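Local coordinates for 178aa long hypothetical molybdenum cofactor biosynthesis protein B (Sulfolobus tokodaii, PDB 3IWT) that probably binds molybdopterin or its precursor during biosynthesis of the molybdenum cofactor, at residues G113-D116 / V117-V121; A156-L159 / A160-L164; S26-E29 / K30-K34. All coordinates share one frame; numbering follows the deposited sequence.

Contact 1. Residues G113-D116 / V117-V121; sequences GFSD and VFRLV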
loop_
_atom_site.group_PDB
_atom_site.type_symbol
_atom_site.label_atom_id
_atom_site.label_comp_id
_atom_site.label_asym_id
_atom_site.label_seq_id
_atom_site.Cartn_x
_atom_site.Cartn_y
_atom_site.Cartn_z
ATOM N N GLY A 113 10.901 -2.775 -13.437
ATOM C CA GLY A 113 12.327 -2.756 -13.740
ATOM C C GLY A 113 12.818 -1.578 -14.562
ATOM O O GLY A 113 14.023 -1.335 -14.627
ATOM N N PHE A 114 11.928 -0.826 -15.206
ATOM C CA PHE A 114 12.390 0.326 -15.957
ATOM C C PHE A 114 13.137 1.316 -15.050
ATOM O O PHE A 114 14.141 1.866 -15.462
ATOM C CB PHE A 114 11.263 1.068 -16.706
ATOM C CG PHE A 114 11.771 2.239 -17.511
ATOM C CD1 PHE A 114 12.252 2.068 -18.810
ATOM C CD2 PHE A 114 11.794 3.510 -16.951
ATOM C CE1 PHE A 114 12.743 3.139 -19.513
ATOM C CE2 PHE A 114 12.289 4.577 -17.655
ATOM C CZ PHE A 114 12.762 4.401 -18.928
ATOM N N SER A 115 12.614 1.565 -13.847
ATOM C CA SER A 115 13.219 2.539 -12.939
ATOM C C SER A 115 14.679 2.188 -12.567
ATOM O O SER A 115 15.577 3.025 -12.702
ATOM C CB SER A 115 12.358 2.744 -11.682
ATOM O OG SER A 115 12.007 1.509 -11.090
ATOM N N ASP A 116 14.923 0.968 -12.107
ATOM C CA ASP A 116 16.295 0.585 -11.739
ATOM C C ASP A 116 17.250 0.381 -12.916
ATOM O O ASP A 116 18.444 0.720 -12.836
ATOM C CB ASP A 116 16.308 -0.613 -10.750
ATOM C CG ASP A 116 15.488 -1.781 -11.223
ATOM O OD1 ASP A 116 14.263 -1.740 -10.984
ATOM O OD2 ASP A 116 16.057 -2.727 -11.835
ATOM N N VAL A 117 16.747 -0.165 -14.026
ATOM C CA VAL A 117 17.582 -0.317 -15.213
ATOM C C VAL A 117 17.959 1.054 -15.815
ATOM O O VAL A 117 19.089 1.241 -16.268
ATOM C CB VAL A 117 16.961 -1.255 -16.250
ATOM C CG1 VAL A 117 17.873 -1.338 -17.503
ATOM C CG2 VAL A 117 16.744 -2.640 -15.639
ATOM N N PHE A 118 17.045 2.019 -15.767
ATOM C CA PHE A 118 17.388 3.369 -16.190
ATOM C C PHE A 118 18.453 3.980 -15.277
ATOM O O PHE A 118 19.380 4.645 -15.743
ATOM C CB PHE A 118 16.175 4.299 -16.271
ATOM C CG PHE A 118 16.547 5.705 -16.714
ATOM C CD1 PHE A 118 16.977 5.942 -18.017
ATOM C CD2 PHE A 118 16.544 6.769 -15.805
ATOM C CE1 PHE A 118 17.348 7.223 -18.418
ATOM C CE2 PHE A 118 16.915 8.057 -16.207
ATOM C CZ PHE A 118 17.328 8.272 -17.504
ATOM N N ARG A 119 18.329 3.741 -13.977
ATOM C CA ARG A 119 19.338 4.230 -13.038
ATOM C C ARG A 119 20.689 3.524 -13.260
ATOM O O ARG A 119 21.744 4.150 -13.115
ATOM C CB ARG A 119 18.850 4.108 -11.601
ATOM C CG ARG A 119 17.777 5.116 -11.286
ATOM C CD ARG A 119 17.351 5.108 -9.826
ATOM N NE ARG A 119 16.572 3.954 -9.398
ATOM C CZ ARG A 119 15.257 3.939 -9.221
ATOM N NH1 ARG A 119 14.514 4.984 -9.542
ATOM N NH2 ARG A 119 14.669 2.856 -8.731
ATOM N N LEU A 120 20.653 2.259 -13.683
ATOM C CA LEU A 120 21.883 1.503 -13.985
ATOM C C LEU A 120 22.668 2.134 -15.163
ATOM O O LEU A 120 23.864 2.411 -15.055
ATOM C CB LEU A 120 21.524 0.018 -14.256
ATOM C CG LEU A 120 22.576 -1.023 -14.681
ATOM C CD1 LEU A 120 21.883 -2.380 -14.662
ATOM C CD2 LEU A 120 23.148 -0.782 -16.074
ATOM N N VAL A 121 21.993 2.353 -16.285
ATOM C CA VAL A 121 22.630 2.970 -17.446
ATOM C C VAL A 121 23.027 4.434 -17.172
ATOM O O VAL A 121 24.061 4.898 -17.662
ATOM C CB VAL A 121 21.775 2.817 -18.723
ATOM C CG1 VAL A 121 21.475 1.325 -19.001
ATOM C CG2 VAL A 121 20.516 3.597 -18.610
HETATM O O HOH W 1 11.951 1.795 -8.194
#

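Contact 2. Residues A156-L159 / A160-L164; sequences AVKL and ALKEL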
loop_
_atom_site.group_PDB
_atom_site.type_symbol
_atom_site.label_atom_id
_atom_site.label_comp_id
_atom_site.label_asym_id
_atom_site.label_seq_id
_atom_site.Cartn_x
_atom_site.Cartn_y
_atom_site.Cartn_z
ATOM N N ALA A 156 19.518 12.836 -20.392
ATOM C CA ALA A 156 18.768 11.727 -19.793
ATOM C C ALA A 156 17.737 11.144 -20.761
ATOM O O ALA A 156 17.556 9.922 -20.870
ATOM C CB ALA A 156 18.068 12.188 -18.469
ATOM N N VAL A 157 17.016 12.027 -21.436
ATOM C CA VAL A 157 16.016 11.622 -22.385
ATOM C C VAL A 157 16.647 10.857 -23.546
ATOM O O VAL A 157 16.171 9.789 -23.941
ATOM C CB VAL A 157 15.215 12.862 -22.852
ATOM C CG1 VAL A 157 14.446 12.565 -24.055
ATOM C CG2 VAL A 157 14.285 13.385 -21.719
ATOM N N LYS A 158 17.749 11.387 -24.056
ATOM C CA LYS A 158 18.497 10.734 -25.128
ATOM C C LYS A 158 18.926 9.328 -24.681
ATOM O O LYS A 158 18.765 8.361 -25.422
ATOM C CB LYS A 158 19.689 11.596 -25.512
ATOM C CG LYS A 158 20.444 11.155 -26.732
ATOM C CD LYS A 158 21.694 11.975 -26.960
ATOM C CE LYS A 158 21.409 13.368 -27.471
ATOM N NZ LYS A 158 22.637 13.930 -28.164
ATOM N N LEU A 159 19.457 9.222 -23.465
ATOM C CA LEU A 159 19.893 7.944 -22.916
ATOM C C LEU A 159 18.762 6.935 -22.819
ATOM O O LEU A 159 18.942 5.782 -23.178
ATOM C CB LEU A 159 20.479 8.152 -21.514
ATOM C CG LEU A 159 21.156 6.947 -20.831
ATOM C CD1 LEU A 159 22.409 6.516 -21.610
ATOM C CD2 LEU A 159 21.497 7.278 -19.386
ATOM N N ALA A 160 17.608 7.362 -22.285
ATOM C CA ALA A 160 16.449 6.501 -22.129
ATOM C C ALA A 160 15.990 6.004 -23.488
ATOM O O ALA A 160 15.756 4.814 -23.663
ATOM C CB ALA A 160 15.305 7.259 -21.412
ATOM N N LEU A 161 15.885 6.911 -24.459
ATOM C CA LEU A 161 15.455 6.512 -25.801
ATOM C C LEU A 161 16.371 5.503 -26.497
ATOM O O LEU A 161 15.910 4.478 -27.008
ATOM C CB LEU A 161 15.290 7.738 -26.688
ATOM C CG LEU A 161 13.998 8.529 -26.498
ATOM C CD1 LEU A 161 14.237 9.944 -27.044
ATOM C CD2 LEU A 161 12.838 7.817 -27.215
ATOM N N LYS A 162 17.659 5.820 -26.559
ATOM C CA LYS A 162 18.610 4.984 -27.262
ATOM C C LYS A 162 18.862 3.633 -26.601
ATOM O O LYS A 162 18.927 2.611 -27.287
ATOM C CB LYS A 162 19.946 5.719 -27.415
ATOM C CG LYS A 162 19.866 6.966 -28.263
ATOM C CD LYS A 162 21.268 7.499 -28.469
ATOM C CE LYS A 162 21.326 8.715 -29.326
ATOM N NZ LYS A 162 22.813 9.077 -29.533
ATOM N N GLU A 163 18.970 3.620 -25.273
ATOM C CA GLU A 163 19.368 2.407 -24.596
ATOM C C GLU A 163 18.184 1.531 -24.186
ATOM O O GLU A 163 18.307 0.313 -24.201
ATOM C CB GLU A 163 20.266 2.760 -23.409
ATOM C CG GLU A 163 21.489 3.590 -23.820
ATOM C CD GLU A 163 22.264 2.945 -24.941
ATOM O OE1 GLU A 163 22.555 1.739 -24.850
ATOM O OE2 GLU A 163 22.558 3.628 -25.932
ATOM N N LEU A 164 17.026 2.133 -23.855
ATOM C CA LEU A 164 15.910 1.369 -23.295
ATOM C C LEU A 164 14.585 1.357 -24.070
ATOM O O LEU A 164 13.946 0.317 -24.158
ATOM C CB LEU A 164 15.632 1.861 -21.865
ATOM C CG LEU A 164 16.825 1.785 -20.901
ATOM C CD1 LEU A 164 16.355 2.178 -19.508
ATOM C CD2 LEU A 164 17.441 0.404 -20.872
HETATM O O HOH W 2 23.814 11.914 -29.781
#

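Contact 3. Residues S26-E29 / K30-K34; sequences SRYE and KLLKK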
loop_
_atom_site.group_PDB
_atom_site.type_symbol
_atom_site.label_atom_id
_atom_site.label_comp_id
_atom_site.label_asym_id
_atom_site.label_seq_id
_atom_site.Cartn_x
_atom_site.Cartn_y
_atom_site.Cartn_z
ATOM N N SER A 26 8.455 26.723 -16.443
ATOM C CA SER A 26 9.060 27.896 -17.116
ATOM C C SER A 26 8.583 28.001 -18.560
ATOM O O SER A 26 8.125 29.058 -18.985
ATOM C CB SER A 26 10.581 27.863 -17.058
ATOM O OG SER A 26 11.120 26.693 -17.653
ATOM N N ARG A 27 8.649 26.890 -19.294
ATOM C CA ARG A 27 8.221 26.878 -20.685
ATOM C C ARG A 27 6.713 27.112 -20.825
ATOM O O ARG A 27 6.279 27.842 -21.721
ATOM C CB ARG A 27 8.682 25.598 -21.382
ATOM C CG ARG A 27 10.201 25.508 -21.474
ATOM C CD ARG A 27 10.686 24.199 -22.061
ATOM N NE ARG A 27 12.144 24.110 -22.088
ATOM C CZ ARG A 27 12.908 23.835 -21.035
ATOM N NH1 ARG A 27 12.386 23.578 -19.851
ATOM N NH2 ARG A 27 14.216 23.784 -21.172
ATOM N N TYR A 28 5.922 26.527 -19.924
ATOM C CA TYR A 28 4.475 26.721 -19.966
ATOM C C TYR A 28 4.111 28.191 -19.765
ATOM O O TYR A 28 3.272 28.722 -20.479
ATOM C CB TYR A 28 3.773 25.860 -18.918
ATOM C CG TYR A 28 2.268 26.014 -18.884
ATOM C CD1 TYR A 28 1.470 25.409 -19.848
ATOM C CD2 TYR A 28 1.644 26.757 -17.888
ATOM C CE1 TYR A 28 0.085 25.522 -19.807
ATOM C CE2 TYR A 28 0.256 26.890 -17.849
ATOM C CZ TYR A 28 -0.514 26.270 -18.812
ATOM O OH TYR A 28 -1.889 26.397 -18.797
ATOM N N GLU A 29 4.756 28.847 -18.809
ATOM C CA GLU A 29 4.470 30.254 -18.530
ATOM C C GLU A 29 4.802 31.146 -19.737
ATOM O O GLU A 29 4.075 32.099 -20.022
ATOM C CB GLU A 29 5.220 30.728 -17.283
ATOM C CG GLU A 29 4.851 29.983 -15.988
ATOM C CD GLU A 29 3.473 30.321 -15.432
ATOM O OE1 GLU A 29 2.675 31.011 -16.104
ATOM O OE2 GLU A 29 3.193 29.879 -14.297
ATOM N N LYS A 30 5.879 30.828 -20.461
ATOM C CA LYS A 30 6.219 31.545 -21.712
ATOM C C LYS A 30 5.179 31.320 -22.811
ATOM O O LYS A 30 4.831 32.251 -23.538
ATOM C CB LYS A 30 7.578 31.103 -22.248
ATOM C CG LYS A 30 8.769 31.548 -21.434
ATOM C CD LYS A 30 10.046 30.975 -22.037
ATOM C CE LYS A 30 11.248 31.076 -21.094
ATOM N NZ LYS A 30 12.093 32.273 -21.390
ATOM N N LEU A 31 4.704 30.080 -22.940
ATOM C CA LEU A 31 3.622 29.740 -23.863
ATOM C C LEU A 31 2.384 30.595 -23.572
ATOM O O LEU A 31 1.719 31.056 -24.496
ATOM C CB LEU A 31 3.269 28.236 -23.765
ATOM C CG LEU A 31 2.056 27.699 -24.549
ATOM C CD1 LEU A 31 2.439 27.472 -26.015
ATOM C CD2 LEU A 31 1.456 26.408 -23.918
ATOM N N LEU A 32 2.070 30.802 -22.294
ATOM C CA LEU A 32 0.928 31.652 -21.912
ATOM C C LEU A 32 1.126 33.115 -22.333
ATOM O O LEU A 32 0.182 33.761 -22.795
ATOM C CB LEU A 32 0.665 31.581 -20.405
ATOM C CG LEU A 32 0.139 30.249 -19.860
ATOM C CD1 LEU A 32 -0.048 30.364 -18.353
ATOM C CD2 LEU A 32 -1.149 29.817 -20.563
ATOM N N LYS A 33 2.353 33.615 -22.180
ATOM C CA LYS A 33 2.725 34.970 -22.618
ATOM C C LYS A 33 3.053 35.061 -24.120
ATOM O O LYS A 33 3.539 36.094 -24.586
ATOM C CB LYS A 33 3.939 35.457 -21.821
ATOM C CG LYS A 33 3.728 35.561 -20.320
ATOM C CD LYS A 33 4.947 36.200 -19.662
ATOM C CE LYS A 33 4.767 36.419 -18.158
ATOM N NZ LYS A 33 5.429 35.360 -17.329
ATOM N N LYS A 34 2.802 33.982 -24.865
ATOM C CA LYS A 34 3.061 33.919 -26.308
ATOM C C LYS A 34 4.518 34.238 -26.666
ATOM O O LYS A 34 4.797 34.784 -27.733
ATOM C CB LYS A 34 2.100 34.849 -27.063
ATOM C CG LYS A 34 0.607 34.586 -26.783
ATOM C CD LYS A 34 0.028 33.520 -27.718
ATOM C CE LYS A 34 -1.164 32.783 -27.090
ATOM N NZ LYS A 34 -0.747 31.816 -26.002
#

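Contact 1. Residues G113-D116 / V117-V121
Phe114 and Phe118 lie side by side one helical turn apart and point the same way, both with CG anti to the backbone N (chi1 -178° for Phe114). What meets the Phe114 ring is the root of its neighbour: Phe118 CB sits over one face, offset toward the rim, 4.1 Å from Phe114 CE2. Elsewhere on the helix Arg119 folds back, bent at chi3, and turns one face of its guanidinium to Ser115 O, which stands 3.5 Å above the plane, over its centre. Water 1, in plane at the guanidinium edge, accepts from Arg119 NH2 at 3.0 Å; in one of two modelled positions of Ser115 it also donates to Ser115 OG at 2.9 Å, and that hydroxyl bonds to Glu112 O. The carboxylate of Asp116 forms a salt bridge with Arg119 of the second subunit, and Arg119 in turn pairs with Asp116 of the third subunit. Main-chain bonds such as Leu120 N to Asp116 O, 2.8 Å, carry the helix through. Within the chain, both phenylalanines of helix 112-123 pack on Leu164 of helix 154-176. Phe114 stands edge-to-face with Tyr148 of strand 145-150 and with Tyr133 of the second subunit.

Contact 2. Residues A156-L159 / A160-L164
Three pairs, each spaced four residues apart, carry this stretch of helix: Val157 with Leu161, Lys158 with Lys162, and Leu159 with Glu163. In the first, the side chains run alongside each other, and Val157 CG1 meets Leu161 CD1 at 4.0 Å. The two lysines also lie side by side, but their contact is made by methylenes: Lys158 CG comes within 3.7 Å of Lys162 CE. Lys162 is extended beyond CG, whereas Lys158 bends at chi3 (-74°), and the ammonium groups end 5.0 Å apart, measured from Lys158 NZ to Lys162 NZ. Water 2 bridges them, accepting from Lys158 NZ at 2.8 Å and from Lys162 NZ at 3.0 Å; a shared acceptor of this kind would be expected to ease the like charges. The third pair meets at an angle, with Leu159 CD1 against Glu163 CG at 3.8 Å in one of the glutamate's two modelled conformers.

Behind the side chains, regular main-chain bonds set the spacing. The straightest is Lys162 N to Lys158 O, 3.0 Å with an angle of 173° at the hydrogen. At 161-164 the helix widens into a pi-type turn.

Farther out, Val157 and Leu161 press on Ile45 of helix 40-51 and reach Thr88 and Ile86, respectively, of strand 84-88. Ala160 packs on Phe118 and Leu164 on Phe114 of helix 112-123, and Leu164 O accepts a hydrogen bond from Tyr133 of the second subunit. Apolar Val157, Ala160, Leu161 and Leu164 are buried, while Lys158, Lys162 and Glu163 lie on the more exposed side, the pattern of an amphipathic helix; here it packs against the mixed, largely parallel sheet of an alpha/beta fold, as in the MogA/MoaB family.

Contact 3. Residues S26-E29 / K30-K34
The Tyr28 ring has Leu32 over one face: Leu32 CG lies 4.3 Å from the centroid of the Tyr28 ring and 25° off its normal, a CH-pi contact. Both methyls of the leucine follow the ring outward, Leu32 CD1 touching Tyr28 CE2 at 3.5 Å and Leu32 CD2 reaching Tyr28 OH at 3.9 Å. Leu31 approaches the ring obliquely, its CD2 4.2 Å from Tyr28 CD1. With CG opposite the backbone N (chi1 179°), the tyrosine is sent toward the following turn, where both leucines can meet it. An alanine here is likely to strip Leu31 and Leu32 of their shared packing partner and to leave the Leu32 side chain freer to turn.

In one of two modelled conformers of Glu29, Glu29 OE1 comes within 3.6 Å of Leu32 CD1. The guanidinium of Arg27 is engaged elsewhere, with Ser24, with the carbonyl of Val38 and in a salt bridge to Glu40, which ties the start of this helix to the chain that follows it. Tyr28 itself also packs on Pro63.

The helix runs out at Lys33, whose N still bonds to Glu29 O. Beyond it Lys34 takes a positive phi of 56° and turns the chain; its N bonds to Leu31 O at 3.1 Å, and its NZ curls back to the same oxygen at 3.0 Å. That carbonyl is thus gripped twice by one residue. With Glu35 N bonded to Lys30 O, this is a Schellman motif closing the short surface helix 25-32.

Overall arrangement
Contacts 1 and 2 form a single packed unit, while contact 3 stands apart from both. The centres of contacts 1 and 2 are 11 Å apart, and their helices touch: Phe118 CE1 lies 3.6 Å from Ala160 CB, and Phe114 CE1 lies 3.7 Å from Leu164 CD1. Both also reach the second subunit. Glycerol, probably from the crystallisation liquor, lies about 4 Å from the side chain of Phe118 in contact 1 and likewise about 4 Å from that of Ala156 in contact 2, and may mark a pocket beside them. Contact 3 touches no other subunit; its nearest atoms are about 10 Å from contact 2 and about 16 Å from contact 1, across the chain's centre from the latter.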